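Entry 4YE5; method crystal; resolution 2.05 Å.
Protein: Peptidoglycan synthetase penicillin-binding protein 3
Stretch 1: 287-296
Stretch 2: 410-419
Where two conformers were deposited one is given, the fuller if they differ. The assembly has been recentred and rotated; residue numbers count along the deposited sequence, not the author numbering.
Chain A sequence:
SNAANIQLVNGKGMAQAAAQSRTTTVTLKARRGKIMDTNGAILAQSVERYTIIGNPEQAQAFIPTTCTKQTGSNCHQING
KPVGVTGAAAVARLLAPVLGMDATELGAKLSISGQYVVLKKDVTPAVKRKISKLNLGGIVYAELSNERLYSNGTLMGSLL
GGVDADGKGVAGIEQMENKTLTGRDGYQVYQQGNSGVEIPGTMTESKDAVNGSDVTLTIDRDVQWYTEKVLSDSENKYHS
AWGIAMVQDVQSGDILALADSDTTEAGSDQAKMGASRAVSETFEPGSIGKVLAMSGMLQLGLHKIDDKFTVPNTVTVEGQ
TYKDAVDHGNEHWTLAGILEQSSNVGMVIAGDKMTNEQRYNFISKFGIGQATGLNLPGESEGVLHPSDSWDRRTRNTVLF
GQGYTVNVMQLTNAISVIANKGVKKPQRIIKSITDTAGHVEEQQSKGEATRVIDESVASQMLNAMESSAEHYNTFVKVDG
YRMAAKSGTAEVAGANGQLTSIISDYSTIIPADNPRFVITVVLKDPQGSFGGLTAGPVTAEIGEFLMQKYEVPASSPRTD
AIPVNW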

# COMPACT_ATOMS: atom_id res chain seq x y z
N SER A 287 -20.62 -13.95 7.41
CA SER A 287 -20.35 -15.25 8.04
C SER A 287 -18.85 -15.57 8.25
O SER A 287 -18.50 -16.37 9.12
N ILE A 288 -17.96 -14.94 7.48
CA ILE A 288 -16.53 -15.10 7.75
C ILE A 288 -16.22 -14.70 9.20
O ILE A 288 -15.36 -15.28 9.85
N GLY A 289 -16.94 -13.70 9.70
CA GLY A 289 -16.83 -13.28 11.09
C GLY A 289 -17.12 -14.35 12.15
O GLY A 289 -16.72 -14.19 13.32
N LYS A 290 -17.80 -15.43 11.77
CA LYS A 290 -18.08 -16.53 12.70
C LYS A 290 -16.78 -17.18 13.14
O LYS A 290 -16.70 -17.77 14.22
N VAL A 291 -15.75 -17.11 12.28
CA VAL A 291 -14.45 -17.68 12.65
C VAL A 291 -13.93 -17.05 13.93
O VAL A 291 -13.41 -17.75 14.81
N LEU A 292 -14.09 -15.74 14.04
CA LEU A 292 -13.59 -15.01 15.22
C LEU A 292 -14.36 -15.36 16.48
O LEU A 292 -13.76 -15.60 17.54
N ALA A 293 -15.69 -15.37 16.39
CA ALA A 293 -16.50 -15.62 17.60
C ALA A 293 -16.35 -17.05 18.10
O ALA A 293 -16.28 -17.30 19.32
N MSE A 294 -16.31 -17.99 17.16
CA MSE A 294 -16.18 -19.42 17.50
C MSE A 294 -14.83 -19.75 18.08
O MSE A 294 -14.71 -20.56 19.00
N SER A 295 -13.78 -19.13 17.53
CA SER A 295 -12.46 -19.26 18.11
C SER A 295 -12.51 -18.89 19.59
O SER A 295 -11.91 -19.57 20.44
N GLY A 296 -13.25 -17.81 19.90
CA GLY A 296 -13.44 -17.37 21.27
C GLY A 296 -14.14 -18.43 22.13
O GLY A 296 -13.73 -18.70 23.26
N GLN A 410 -7.71 -5.99 7.50
CA GLN A 410 -8.08 -6.47 8.83
C GLN A 410 -8.70 -7.87 8.77
O GLN A 410 -8.39 -8.74 9.58
N LEU A 411 -9.58 -8.08 7.80
CA LEU A 411 -10.21 -9.39 7.65
C LEU A 411 -9.15 -10.46 7.36
O LEU A 411 -9.16 -11.55 7.92
N THR A 412 -8.22 -10.10 6.48
CA THR A 412 -7.20 -11.02 6.03
C THR A 412 -6.24 -11.34 7.18
O THR A 412 -5.85 -12.48 7.37
N ASN A 413 -5.87 -10.32 7.96
CA ASN A 413 -5.02 -10.55 9.12
C ASN A 413 -5.70 -11.43 10.19
O ASN A 413 -5.05 -12.26 10.81
N ALA A 414 -7.00 -11.23 10.39
CA ALA A 414 -7.74 -12.04 11.37
C ALA A 414 -7.76 -13.51 10.95
O ALA A 414 -7.52 -14.41 11.75
N ILE A 415 -8.03 -13.76 9.68
CA ILE A 415 -7.96 -15.12 9.16
C ILE A 415 -6.54 -15.71 9.23
O ILE A 415 -6.37 -16.91 9.49
N SER A 416 -5.53 -14.87 9.03
CA SER A 416 -4.15 -15.34 9.12
C SER A 416 -3.86 -15.94 10.49
O SER A 416 -3.03 -16.85 10.63
N VAL A 417 -4.56 -15.44 11.51
CA VAL A 417 -4.34 -15.95 12.88
C VAL A 417 -4.58 -17.46 12.95
O VAL A 417 -3.82 -18.19 13.59
N ILE A 418 -5.64 -17.92 12.28
CA ILE A 418 -5.93 -19.36 12.23
C ILE A 418 -4.87 -20.13 11.43
O ILE A 418 -4.58 -21.30 11.71
N ALA A 419 -4.34 -19.50 10.40
CA ALA A 419 -3.30 -20.12 9.56
C ALA A 419 -1.95 -20.17 10.24
O ALA A 419 -1.11 -21.03 9.92

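Two helical segments far apart in sequence meet here through side-chain tips rather than backbones. Their axes stay 10.3 Å apart at closest approach and cross at 41°, running in broadly the same direction, and no hydrogen bond joins them; the contact is one of apolar shape, burying 314 Å².

The rule of the long arms is clearest at Ile415. Its CA-to-CB bond points sideways, yet chi1 m and chi2 m carry Ile415 CD1 across the gap, where it lies 3.9 Å from Ile288 CG2 and 4.2 Å from Val291 CG1. The tip thus enters the hollow between two residues one turn apart, both of which aim CA to CB toward the second stretch. Ile288, rotamer m,t, returns the favour: its CG2 also sits 3.9 Å from Leu411 CD1, so this methyl is a bump received between Leu411 and Ile415. Leu411 again starts sideways and reaches in with its end (t,p).

Val291, chi1 t, continues the row. Val291 CG1 approaches Ile418 CG1 at 3.7 Å, so the valine meets both Ile415 and Ile418. Ile418, m,m, aims its CA-to-CB bond toward the first stretch and extends CD1 to 3.6 Å from Ser295 OG. That hydroxyl can face a methyl without a polar partner across the gap because, with chi1 m, Ser295 OG donates to Val291 O at 2.8 Å, folding back onto its own helix.

At Ala414 a small side chain is met by a long one. Ala414 points toward the first stretch but offers only CB, and Leu292, sideways at its root and m,t, brings CD2 down to 3.9 Å from Ala414 CB. Apart from Ser295, the polar side chains keep out of the seam: Lys290 NZ donates a hydrogen bond to Ser287 OG at 2.9 Å, and Ser416 OG donates one to Asn413 O at 2.6 Å, all beyond reach of the opposing stretch.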

# COMPACT_ATOMS: atom_id res chain seq x y z
CB SER A 287 -21.07 -16.37 7.26
OG SER A 287 -20.89 -17.65 7.88
CB ILE A 288 -15.66 -14.26 6.75
CG1 ILE A 288 -16.11 -14.57 5.32
CG2 ILE A 288 -14.14 -14.56 6.98
CD1 ILE A 288 -15.18 -14.07 4.23
CB LYS A 290 -18.94 -17.62 12.06
CG LYS A 290 -20.41 -17.25 11.76
CD LYS A 290 -21.11 -18.53 11.25
CE LYS A 290 -22.61 -18.32 10.98
NZ LYS A 290 -22.87 -17.34 9.91
CB VAL A 291 -13.41 -17.54 11.52
CG1 VAL A 291 -12.01 -17.98 12.00
CG2 VAL A 291 -13.86 -18.41 10.33
CB LEU A 292 -13.65 -13.49 15.00
CG LEU A 292 -13.19 -12.89 13.67
CD1 LEU A 292 -12.90 -11.41 13.85
CD2 LEU A 292 -11.99 -13.61 13.11
CB ALA A 293 -17.99 -15.30 17.34
CB MSE A 294 -16.40 -20.30 16.26
CG MSE A 294 -16.43 -21.80 16.57
SE MSE A 294 -16.83 -22.94 15.03
CE MSE A 294 -18.65 -22.35 14.72
CB SER A 295 -11.45 -18.37 17.37
OG SER A 295 -11.21 -18.87 16.07
CB GLN A 410 -9.10 -5.51 9.46
CG GLN A 410 -8.51 -4.17 9.85
CD GLN A 410 -9.60 -3.22 10.31
OE1 GLN A 410 -10.68 -3.20 9.73
NE2 GLN A 410 -9.32 -2.44 11.37
CB LEU A 411 -11.23 -9.34 6.50
CG LEU A 411 -12.03 -10.63 6.30
CD1 LEU A 411 -12.68 -11.00 7.61
CD2 LEU A 411 -13.08 -10.43 5.20
CB THR A 412 -6.45 -10.44 4.83
OG1 THR A 412 -7.36 -10.35 3.72
CG2 THR A 412 -5.29 -11.33 4.42
CB ASN A 413 -4.54 -9.24 9.76
CG ASN A 413 -3.15 -9.38 10.37
OD1 ASN A 413 -2.34 -10.21 9.91
ND2 ASN A 413 -2.85 -8.58 11.39
CB ALA A 414 -9.18 -11.51 11.52
CB ILE A 415 -8.50 -15.18 7.72
CG1 ILE A 415 -10.01 -14.87 7.73
CG2 ILE A 415 -8.20 -16.54 7.07
CD1 ILE A 415 -10.84 -15.88 8.56
CB SER A 416 -3.16 -14.20 8.86
OG SER A 416 -2.90 -13.50 10.06
CB VAL A 417 -5.29 -15.27 13.92
CG1 VAL A 417 -5.25 -16.01 15.26
CG2 VAL A 417 -4.91 -13.82 14.09
CB ILE A 418 -7.32 -19.63 11.56
CG1 ILE A 418 -8.42 -18.75 12.17
CG2 ILE A 418 -7.67 -21.10 11.63
CD1 ILE A 418 -8.51 -18.80 13.69
CB ALA A 419 -3.18 -19.31 8.23